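Local coordinates for extracellular solute-binding protein family 1 (Arthrobacter chlorophenolicus, PDB 4R2F), which probably captures extracellular sugars for uptake by an ABC transporter, and holds the disaccharide laminaribiose in the cleft between its two lobes, at residues E166-G171 with K187-V192; T174-L179 with V238-E243; G205-I210 with A305-P310. All coordinates share one frame; numbering follows the deposited sequence.

Contact 1 of 3, residues E166-G171 with K187-V192; sequences EKAGVG and KGVGAV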
loop_
_atom_site.group_PDB
_atom_site.type_symbol
_atom_site.label_atom_id
_atom_site.label_comp_id
_atom_site.label_asym_id
_atom_site.label_seq_id
_atom_site.Cartn_x
_atom_site.Cartn_y
_atom_site.Cartn_z
ATOM N N GLU A 166 -24.842 -6.349 12.811
ATOM C CA GLU A 166 -26.085 -6.370 13.575
ATOM C C GLU A 166 -27.172 -7.169 12.849
ATOM O O GLU A 166 -27.817 -8.014 13.439
ATOM C CB GLU A 166 -26.539 -4.935 13.801
ATOM C CG GLU A 166 -27.931 -4.751 14.367
ATOM C CD GLU A 166 -28.214 -3.285 14.624
ATOM O OE1 GLU A 166 -27.910 -2.447 13.742
ATOM O OE2 GLU A 166 -28.725 -2.971 15.715
ATOM N N LYS A 167 -27.354 -6.902 11.563
ATOM C CA LYS A 167 -28.296 -7.636 10.757
ATOM C C LYS A 167 -28.037 -9.136 10.735
ATOM O O LYS A 167 -28.967 -9.925 10.775
ATOM C CB LYS A 167 -28.287 -7.115 9.321
ATOM C CG LYS A 167 -29.454 -7.625 8.484
ATOM C CD LYS A 167 -29.142 -7.633 6.990
ATOM C CE LYS A 167 -29.194 -6.240 6.379
ATOM N NZ LYS A 167 -30.574 -5.838 5.999
ATOM N N ALA A 168 -26.780 -9.536 10.646
ATOM C CA ALA A 168 -26.432 -10.953 10.575
ATOM C C ALA A 168 -26.409 -11.598 11.954
ATOM O O ALA A 168 -26.269 -12.808 12.062
ATOM C CB ALA A 168 -25.060 -11.133 9.909
ATOM N N GLY A 169 -26.477 -10.783 13.002
ATOM C CA GLY A 169 -26.465 -11.285 14.355
ATOM C C GLY A 169 -25.112 -11.842 14.757
ATOM O O GLY A 169 -25.052 -12.806 15.488
ATOM N N VAL A 170 -24.018 -11.241 14.287
ATOM C CA VAL A 170 -22.684 -11.763 14.623
ATOM C C VAL A 170 -21.746 -10.682 15.141
ATOM O O VAL A 170 -21.992 -9.481 14.978
ATOM C CB VAL A 170 -22.015 -12.482 13.429
ATOM C CG1 VAL A 170 -22.803 -13.715 13.025
ATOM C CG2 VAL A 170 -21.863 -11.544 12.244
ATOM N N GLY A 171 -20.681 -11.138 15.793
ATOM C CA GLY A 171 -19.673 -10.274 16.377
ATOM C C GLY A 171 -18.482 -10.108 15.442
ATOM O O GLY A 171 -18.316 -10.840 14.452
ATOM N N LYS A 187 -22.930 -13.768 4.622
ATOM C CA LYS A 187 -23.384 -14.230 3.318
ATOM C C LYS A 187 -24.877 -14.558 3.349
ATOM O O LYS A 187 -25.615 -14.230 2.434
ATOM C CB LYS A 187 -22.581 -15.445 2.891
ATOM C CG LYS A 187 -22.984 -16.050 1.544
ATOM C CD LYS A 187 -22.117 -17.280 1.300
ATOM C CE LYS A 187 -22.905 -18.503 0.881
ATOM N NZ LYS A 187 -23.444 -18.287 -0.481
ATOM N N GLY A 188 -25.309 -15.181 4.430
ATOM C CA GLY A 188 -26.696 -15.547 4.629
ATOM C C GLY A 188 -27.635 -14.365 4.700
ATOM O O GLY A 188 -28.795 -14.536 4.439
ATOM N N VAL A 189 -27.165 -13.163 5.033
ATOM C CA VAL A 189 -28.046 -11.986 4.917
ATOM C C VAL A 189 -27.714 -11.133 3.685
ATOM O O VAL A 189 -28.084 -9.968 3.623
ATOM C CB VAL A 189 -28.115 -11.119 6.200
ATOM C CG1 VAL A 189 -28.614 -11.961 7.373
ATOM C CG2 VAL A 189 -26.782 -10.445 6.525
ATOM N N GLY A 190 -27.041 -11.724 2.702
ATOM C CA GLY A 190 -26.763 -11.041 1.430
ATOM C C GLY A 190 -25.569 -10.093 1.402
ATOM O O GLY A 190 -25.418 -9.300 0.474
ATOM N N ALA A 191 -24.702 -10.177 2.400
ATOM C CA ALA A 191 -23.542 -9.288 2.462
ATOM C C ALA A 191 -22.272 -10.014 2.011
ATOM O O ALA A 191 -22.242 -11.244 1.890
ATOM C CB ALA A 191 -23.369 -8.760 3.877
ATOM N N VAL A 192 -21.226 -9.243 1.758
ATOM C CA VAL A 192 -19.921 -9.820 1.468
ATOM C C VAL A 192 -19.108 -9.847 2.735
ATOM O O VAL A 192 -18.779 -8.814 3.314
ATOM C CB VAL A 192 -19.195 -9.059 0.356
ATOM C CG1 VAL A 192 -17.761 -9.559 0.209
ATOM C CG2 VAL A 192 -19.962 -9.235 -0.944
#
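A168 and V189 mark the closest approach of two chain turns that each lead out of a helix, with their CA atoms 6.0 Å apart. Helix 162-168 stops at G169, where a positive phi turns the chain and the G169 amide bonds back to E166 O at 3.1 Å. Helix 176-188 stops in the same manner: the amide of G190, again with positive phi, reaches K187 O over 2.9 Å while A191 N turns back to L186 O. Both helices therefore end in Schellman motifs, and the contact joins the end of one short helix to the end of the next at the surface of the solute-binding fold. V189, the residue before the second turning point, points toward the other segment and carries its half of the contact alone. Its chi1 of -59° puts CG1 anti to the carbonyl carbon, which leaves CG2 between the backbone N and the carbonyl carbon; CG2 meets A168 CB at 3.9 Å and K167 CD at 3.7 Å. The CG1 methyl instead faces backbone, 4.0 Å from K167 O and about as far from the CA of A168. K167 runs alongside the valine in the opposite sense, touching with the aliphatic middle of its chain, and CD also lies 3.7 Å from V189 CB. The lysine chain bends about the bonds on either side of CD, and no hydrogen bond crosses between the segments. A168 also rests on L186 of helix 176-188, and V170 continues along that helix to A182 and K185. Within the second turn, G190 O accepts a hydrogen bond from K270 NZ.

Contact 2 of 3, residues T174-L179 with V238-E243; sequences TDWASL and VEFLLE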
loop_
_atom_site.group_PDB
_atom_site.type_symbol
_atom_site.label_atom_id
_atom_site.label_comp_id
_atom_site.label_asym_id
_atom_site.label_seq_id
_atom_site.Cartn_x
_atom_site.Cartn_y
_atom_site.Cartn_z
ATOM N N THR A 174 -12.160 -12.259 15.774
ATOM C CA THR A 174 -10.896 -12.093 16.493
ATOM C C THR A 174 -9.822 -12.999 15.923
ATOM O O THR A 174 -8.660 -12.905 16.312
ATOM C CB THR A 174 -11.069 -12.433 17.974
ATOM O OG1 THR A 174 -11.571 -13.766 18.082
ATOM C CG2 THR A 174 -12.052 -11.468 18.631
ATOM N N ASP A 175 -10.210 -13.884 15.006
ATOM C CA ASP A 175 -9.279 -14.827 14.413
ATOM C C ASP A 175 -9.863 -15.418 13.159
ATOM O O ASP A 175 -11.011 -15.102 12.809
ATOM C CB ASP A 175 -8.886 -15.923 15.417
ATOM C CG ASP A 175 -10.078 -16.735 15.954
ATOM O OD1 ASP A 175 -11.218 -16.714 15.430
ATOM O OD2 ASP A 175 -9.831 -17.434 16.942
ATOM N N TRP A 176 -9.085 -16.261 12.483
ATOM C CA TRP A 176 -9.507 -16.813 11.183
ATOM C C TRP A 176 -10.778 -17.652 11.302
ATOM O O TRP A 176 -11.672 -17.543 10.473
ATOM C CB TRP A 176 -8.384 -17.629 10.537
ATOM C CG TRP A 176 -7.262 -16.778 10.044
ATOM C CD1 TRP A 176 -7.047 -15.450 10.337
ATOM C CD2 TRP A 176 -6.185 -17.173 9.191
ATOM N NE1 TRP A 176 -5.930 -15.002 9.690
ATOM C CE2 TRP A 176 -5.371 -16.037 8.990
ATOM C CE3 TRP A 176 -5.836 -18.370 8.559
ATOM C CZ2 TRP A 176 -4.229 -16.064 8.191
ATOM C CZ3 TRP A 176 -4.714 -18.388 7.759
ATOM C CH2 TRP A 176 -3.920 -17.243 7.588
ATOM N N ALA A 177 -10.857 -18.463 12.350
ATOM C CA ALA A 177 -12.006 -19.324 12.573
ATOM C C ALA A 177 -13.250 -18.476 12.788
ATOM O O ALA A 177 -14.294 -18.775 12.235
ATOM C CB ALA A 177 -11.766 -20.250 13.768
ATOM N N SER A 178 -13.148 -17.410 13.574
ATOM C CA SER A 178 -14.296 -16.548 13.764
ATOM C C SER A 178 -14.617 -15.727 12.477
ATOM O O SER A 178 -15.777 -15.458 12.205
ATOM C CB SER A 178 -14.148 -15.687 15.031
ATOM O OG SER A 178 -13.062 -14.772 14.968
ATOM N N LEU A 179 -13.613 -15.378 11.669
ATOM C CA LEU A 179 -13.873 -14.695 10.381
ATOM C C LEU A 179 -14.746 -15.558 9.467
ATOM O O LEU A 179 -15.738 -15.086 8.887
ATOM C CB LEU A 179 -12.552 -14.304 9.684
ATOM C CG LEU A 179 -12.560 -13.826 8.228
ATOM C CD1 LEU A 179 -13.529 -12.686 8.039
ATOM C CD2 LEU A 179 -11.151 -13.417 7.787
ATOM N N VAL A 238 -3.012 -19.690 2.234
ATOM C CA VAL A 238 -3.659 -19.814 0.949
ATOM C C VAL A 238 -4.841 -20.773 1.004
ATOM O O VAL A 238 -5.863 -20.504 0.374
ATOM C CB VAL A 238 -2.674 -20.223 -0.154
ATOM C CG1 VAL A 238 -3.404 -20.474 -1.473
ATOM C CG2 VAL A 238 -1.654 -19.118 -0.365
ATOM N N GLU A 239 -4.716 -21.864 1.760
ATOM C CA GLU A 239 -5.841 -22.773 1.989
ATOM C C GLU A 239 -7.022 -22.057 2.647
ATOM O O GLU A 239 -8.168 -22.346 2.354
ATOM C CB GLU A 239 -5.430 -23.980 2.856
ATOM C CG GLU A 239 -4.576 -25.006 2.118
ATOM C CD GLU A 239 -4.088 -26.163 2.994
ATOM O OE1 GLU A 239 -4.085 -26.060 4.245
ATOM O OE2 GLU A 239 -3.690 -27.198 2.421
ATOM N N PHE A 240 -6.744 -21.121 3.544
ATOM C CA PHE A 240 -7.815 -20.414 4.207
ATOM C C PHE A 240 -8.547 -19.477 3.234
ATOM O O PHE A 240 -9.775 -19.433 3.216
ATOM C CB PHE A 240 -7.293 -19.669 5.418
ATOM C CG PHE A 240 -8.350 -18.919 6.141
ATOM C CD1 PHE A 240 -9.359 -19.599 6.825
ATOM C CD2 PHE A 240 -8.361 -17.532 6.132
ATOM C CE1 PHE A 240 -10.357 -18.909 7.486
ATOM C CE2 PHE A 240 -9.354 -16.838 6.813
ATOM C CZ PHE A 240 -10.355 -17.524 7.476
ATOM N N LEU A 241 -7.785 -18.764 2.423
ATOM C CA LEU A 241 -8.361 -17.915 1.391
ATOM C C LEU A 241 -9.220 -18.728 0.419
ATOM O O LEU A 241 -10.340 -18.345 0.105
ATOM C CB LEU A 241 -7.259 -17.165 0.656
ATOM C CG LEU A 241 -6.642 -16.052 1.523
ATOM C CD1 LEU A 241 -5.271 -15.619 1.043
ATOM C CD2 LEU A 241 -7.581 -14.865 1.612
ATOM N N LEU A 242 -8.708 -19.861 -0.033
ATOM C CA LEU A 242 -9.502 -20.762 -0.886
ATOM C C LEU A 242 -10.799 -21.219 -0.236
ATOM O O LEU A 242 -11.819 -21.341 -0.912
ATOM C CB LEU A 242 -8.683 -21.973 -1.282
ATOM C CG LEU A 242 -7.535 -21.678 -2.232
ATOM C CD1 LEU A 242 -6.602 -22.897 -2.319
ATOM C CD2 LEU A 242 -8.072 -21.297 -3.604
ATOM N N GLU A 243 -10.773 -21.424 1.079
ATOM C CA GLU A 243 -11.956 -21.772 1.809
ATOM C C GLU A 243 -12.922 -20.586 1.878
ATOM O O GLU A 243 -14.119 -20.770 1.791
ATOM C CB GLU A 243 -11.577 -22.216 3.212
ATOM C CG GLU A 243 -12.608 -23.090 3.886
ATOM C CD GLU A 243 -12.173 -23.499 5.281
ATOM O OE1 GLU A 243 -12.973 -24.139 5.990
ATOM O OE2 GLU A 243 -11.033 -23.171 5.682
#
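W176 and F240 meet as an offset aromatic stack: the five-membered ring of the indole and the phenyl ring have centroids 4.7 Å apart and planes tilted by only 15°. The six-membered half of the indole lies over the CG end of the phenyl, so that W176 CE3 lies 3.5 Å from F240 CG and CZ3 sits near F240 CB. A CH-pi contact adds to the stack, for W176 CB stands over the F240 face, 3.9 Å from its centroid and 21° off the ring normal. The far end of the phenyl reaches the tryptophan backbone, with F240 CZ 3.3 Å from W176 O. This reach follows from the first torsion of F240, which extends CG anti to the backbone N and away from its own helix. A further apolar contact comes from L179, one turn along from W176, whose CD2 touches F240 CE2 at 4.0 Å, at the ring edge and near its plane. In fold terms, the first turn of helix 176-188 is joined to the middle of helix 232-246, and M212 of helix 204-215 touches both aromatic side chains. No hydrogen bond joins the two segments; side-chain bonds within 174-179 set the start of its helix. D175 is the N-cap: its OD1 accepts from S178 N at 2.8 Å with an N-H...O angle of 155°, the amide meeting OD1 almost head-on. S178 OG in turn accepts from T174 N at 2.8 Å, drawing the preceding loop onto the first turn. Backbone bonds from T174 and W176 to A298 attach this helix start to a neighbouring loop.

Contact 3 of 3, residues G205-I210 with A305-P310; sequences GNHLMI and AALIFP. With BGC (beta-D-glucopyranose), chain B.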
loop_
_atom_site.group_PDB
_atom_site.type_symbol
_atom_site.label_atom_id
_atom_site.label_comp_id
_atom_site.label_asym_id
_atom_site.label_seq_id
_atom_site.Cartn_x
_atom_site.Cartn_y
_atom_site.Cartn_z
ATOM N N GLY A 205 -6.219 -7.001 -3.718
ATOM C CA GLY A 205 -6.173 -8.462 -3.724
ATOM C C GLY A 205 -4.767 -8.983 -3.538
ATOM O O GLY A 205 -4.546 -9.911 -2.744
ATOM N N ASN A 206 -3.824 -8.400 -4.280
ATOM C CA ASN A 206 -2.395 -8.721 -4.131
ATOM C C ASN A 206 -1.997 -8.573 -2.678
ATOM O O ASN A 206 -1.295 -9.413 -2.119
ATOM C CB ASN A 206 -1.531 -7.766 -4.950
ATOM C CG ASN A 206 -1.605 -8.001 -6.442
ATOM O OD1 ASN A 206 -0.998 -7.262 -7.207
ATOM N ND2 ASN A 206 -2.283 -9.053 -6.861
ATOM N N HIS A 207 -2.466 -7.498 -2.052
ATOM C CA HIS A 207 -1.999 -7.160 -0.733
ATOM C C HIS A 207 -2.582 -8.096 0.298
ATOM O O HIS A 207 -1.927 -8.423 1.284
ATOM C CB HIS A 207 -2.345 -5.720 -0.399
ATOM C CG HIS A 207 -1.707 -4.724 -1.316
ATOM N ND1 HIS A 207 -2.037 -3.387 -1.310
ATOM C CD2 HIS A 207 -0.737 -4.870 -2.256
ATOM C CE1 HIS A 207 -1.308 -2.751 -2.212
ATOM N NE2 HIS A 207 -0.508 -3.630 -2.795
ATOM N N LEU A 208 -3.818 -8.513 0.050
ATOM C CA LEU A 208 -4.484 -9.491 0.857
ATOM C C LEU A 208 -3.694 -10.798 0.861
ATOM O O LEU A 208 -3.558 -11.412 1.897
ATOM C CB LEU A 208 -5.902 -9.738 0.335
ATOM C CG LEU A 208 -6.755 -10.694 1.152
ATOM C CD1 LEU A 208 -6.855 -10.293 2.627
ATOM C CD2 LEU A 208 -8.133 -10.814 0.523
ATOM N N MET A 209 -3.191 -11.227 -0.293
ATOM C CA MET A 209 -2.477 -12.530 -0.383
ATOM C C MET A 209 -1.314 -12.496 0.618
ATOM O O MET A 209 -1.200 -13.354 1.519
ATOM C CB MET A 209 -1.965 -12.806 -1.807
ATOM C CG MET A 209 -3.017 -13.007 -2.915
ATOM S SD MET A 209 -4.229 -14.326 -2.684
ATOM C CE MET A 209 -5.612 -13.419 -2.022
ATOM N N ILE A 210 -0.524 -11.433 0.521
ATOM C CA ILE A 210 0.656 -11.289 1.355
ATOM C C ILE A 210 0.280 -10.983 2.791
ATOM O O ILE A 210 0.880 -11.550 3.700
ATOM C CB ILE A 210 1.632 -10.206 0.846
ATOM C CG1 ILE A 210 1.956 -10.396 -0.634
ATOM C CG2 ILE A 210 2.924 -10.222 1.678
ATOM C CD1 ILE A 210 2.647 -11.693 -0.959
ATOM N N ALA A 305 -0.236 -9.812 12.539
ATOM C CA ALA A 305 0.523 -8.916 11.661
ATOM C C ALA A 305 -0.391 -7.952 10.919
ATOM O O ALA A 305 -1.557 -8.259 10.674
ATOM C CB ALA A 305 1.351 -9.709 10.670
ATOM N N ALA A 306 0.161 -6.782 10.585
ATOM C CA ALA A 306 -0.443 -5.830 9.656
ATOM C C ALA A 306 0.539 -5.603 8.521
ATOM O O ALA A 306 1.751 -5.683 8.718
ATOM C CB ALA A 306 -0.748 -4.503 10.352
ATOM N N LEU A 307 0.008 -5.364 7.332
ATOM C CA LEU A 307 0.811 -5.086 6.139
ATOM C C LEU A 307 0.949 -3.572 5.988
ATOM O O LEU A 307 -0.038 -2.848 6.110
ATOM C CB LEU A 307 0.140 -5.666 4.919
ATOM C CG LEU A 307 0.776 -5.353 3.572
ATOM C CD1 LEU A 307 2.207 -5.894 3.546
ATOM C CD2 LEU A 307 -0.039 -5.977 2.465
ATOM N N ILE A 308 2.174 -3.110 5.740
ATOM C CA ILE A 308 2.469 -1.693 5.541
ATOM C C ILE A 308 3.445 -1.476 4.373
ATOM O O ILE A 308 4.324 -2.311 4.126
ATOM C CB ILE A 308 2.996 -1.070 6.853
ATOM C CG1 ILE A 308 2.782 0.447 6.880
ATOM C CG2 ILE A 308 4.470 -1.417 7.097
ATOM C CD1 ILE A 308 3.003 1.018 8.280
ATOM N N PHE A 309 3.243 -0.359 3.654
ATOM C CA PHE A 309 4.068 0.077 2.520
ATOM C C PHE A 309 4.744 1.401 2.892
ATOM O O PHE A 309 4.071 2.380 3.205
ATOM C CB PHE A 309 3.249 0.257 1.240
ATOM C CG PHE A 309 2.635 -1.010 0.763
ATOM C CD1 PHE A 309 1.422 -1.430 1.284
ATOM C CD2 PHE A 309 3.286 -1.811 -0.164
ATOM C CE1 PHE A 309 0.843 -2.634 0.881
ATOM C CE2 PHE A 309 2.714 -3.014 -0.583
ATOM C CZ PHE A 309 1.499 -3.423 -0.042
ATOM N N PRO A 310 6.083 1.424 2.861
ATOM C CA PRO A 310 6.849 2.625 3.131
ATOM C C PRO A 310 6.980 3.495 1.899
ATOM O O PRO A 310 8.025 3.510 1.245
ATOM C CB PRO A 310 8.212 2.060 3.526
ATOM C CG PRO A 310 8.355 0.842 2.698
ATOM C CD PRO A 310 6.960 0.275 2.550
HETATM C C2 BGC B . 1.041 0.828 -2.142
HETATM C C3 BGC B . 2.390 0.882 -2.860
HETATM C C4 BGC B . 2.524 -0.308 -3.800
HETATM C C5 BGC B . 1.339 -0.355 -4.755
HETATM C C6 BGC B . 1.366 -1.608 -5.641
HETATM C C1 BGC B . -0.015 0.871 -3.234
HETATM O O2 BGC B . 0.892 1.923 -1.246
HETATM O O3 BGC B . 3.458 0.879 -1.913
HETATM O O4 BGC B . 3.698 -0.166 -4.589
HETATM O O5 BGC B . 0.109 -0.322 -4.024
HETATM O O6 BGC B . 1.249 -2.826 -4.873
#
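H207 and F309 share a first torsion: in each, CG lies anti to the carbonyl carbon and beside the backbone N (chi1 -62° in H207), which swings the imidazole off helix 204-215 and the phenyl off strand 306-316 into the same space. F309 CZ comes down over the centre of the imidazole face and approaches NE2 to 3.4 Å. The rings are inclined at 40°, neither stacked nor edge-to-face. Next to the ring pair, L307 CD2 packs on H207 CB at 3.7 Å and on the histidine's own carbonyl oxygen. Both ring residues belong to the ligand pocket. H207 NE2 donates to O6 of one glucose unit of the bound disaccharide over 2.8 Å, a nearly straight bond at 172°, with the sugar's exocyclic arm at the imidazole edge; H207 CE1 also comes within 3.3 Å of the ring oxygen O5 of this glucose. The other glucose unit touches H207 as well. The first glucose lies over an F309 face, where its C2 sits off toward the rim and its O3 is 3.2 Å from F309 CD2. F380 meets F309 edge-to-face, and D154, N311, D395 and the G101 amide supply further hydrogen bonds to the same sugar. ND1 of H207 is bonded to R156 NE, which would hold the rotation of the imidazole. With the guanidinium donating to ND1 and NE2 giving its proton to O6, the geometry is consistent with a neutral imidazole protonated on NE2, one that reads the hydroxymethyl group as an acceptor while an aromatic surface bears against the pyranose.

From the N terminus, 166-171 opens contact 1 and 174-179 opens contact 2 before 187-192 closes the first loop, a short and largely helical one. These two contacts therefore cross, using opposite ends of helix 176-188. The chain then enters helix 204-215, opening contact 3, before 238-243 closes contact 2; contacts 2 and 3 cross likewise, whereas contacts 1 and 3 lie in series. Contact 3 closes last and spans the most sequence, returning strand 306-316 to the sugar site. L241 packs on M209 and L208, linking contacts 2 and 3 directly. Together they run from the surface helix ends, through three successive helices, to the central strand beside the ligand.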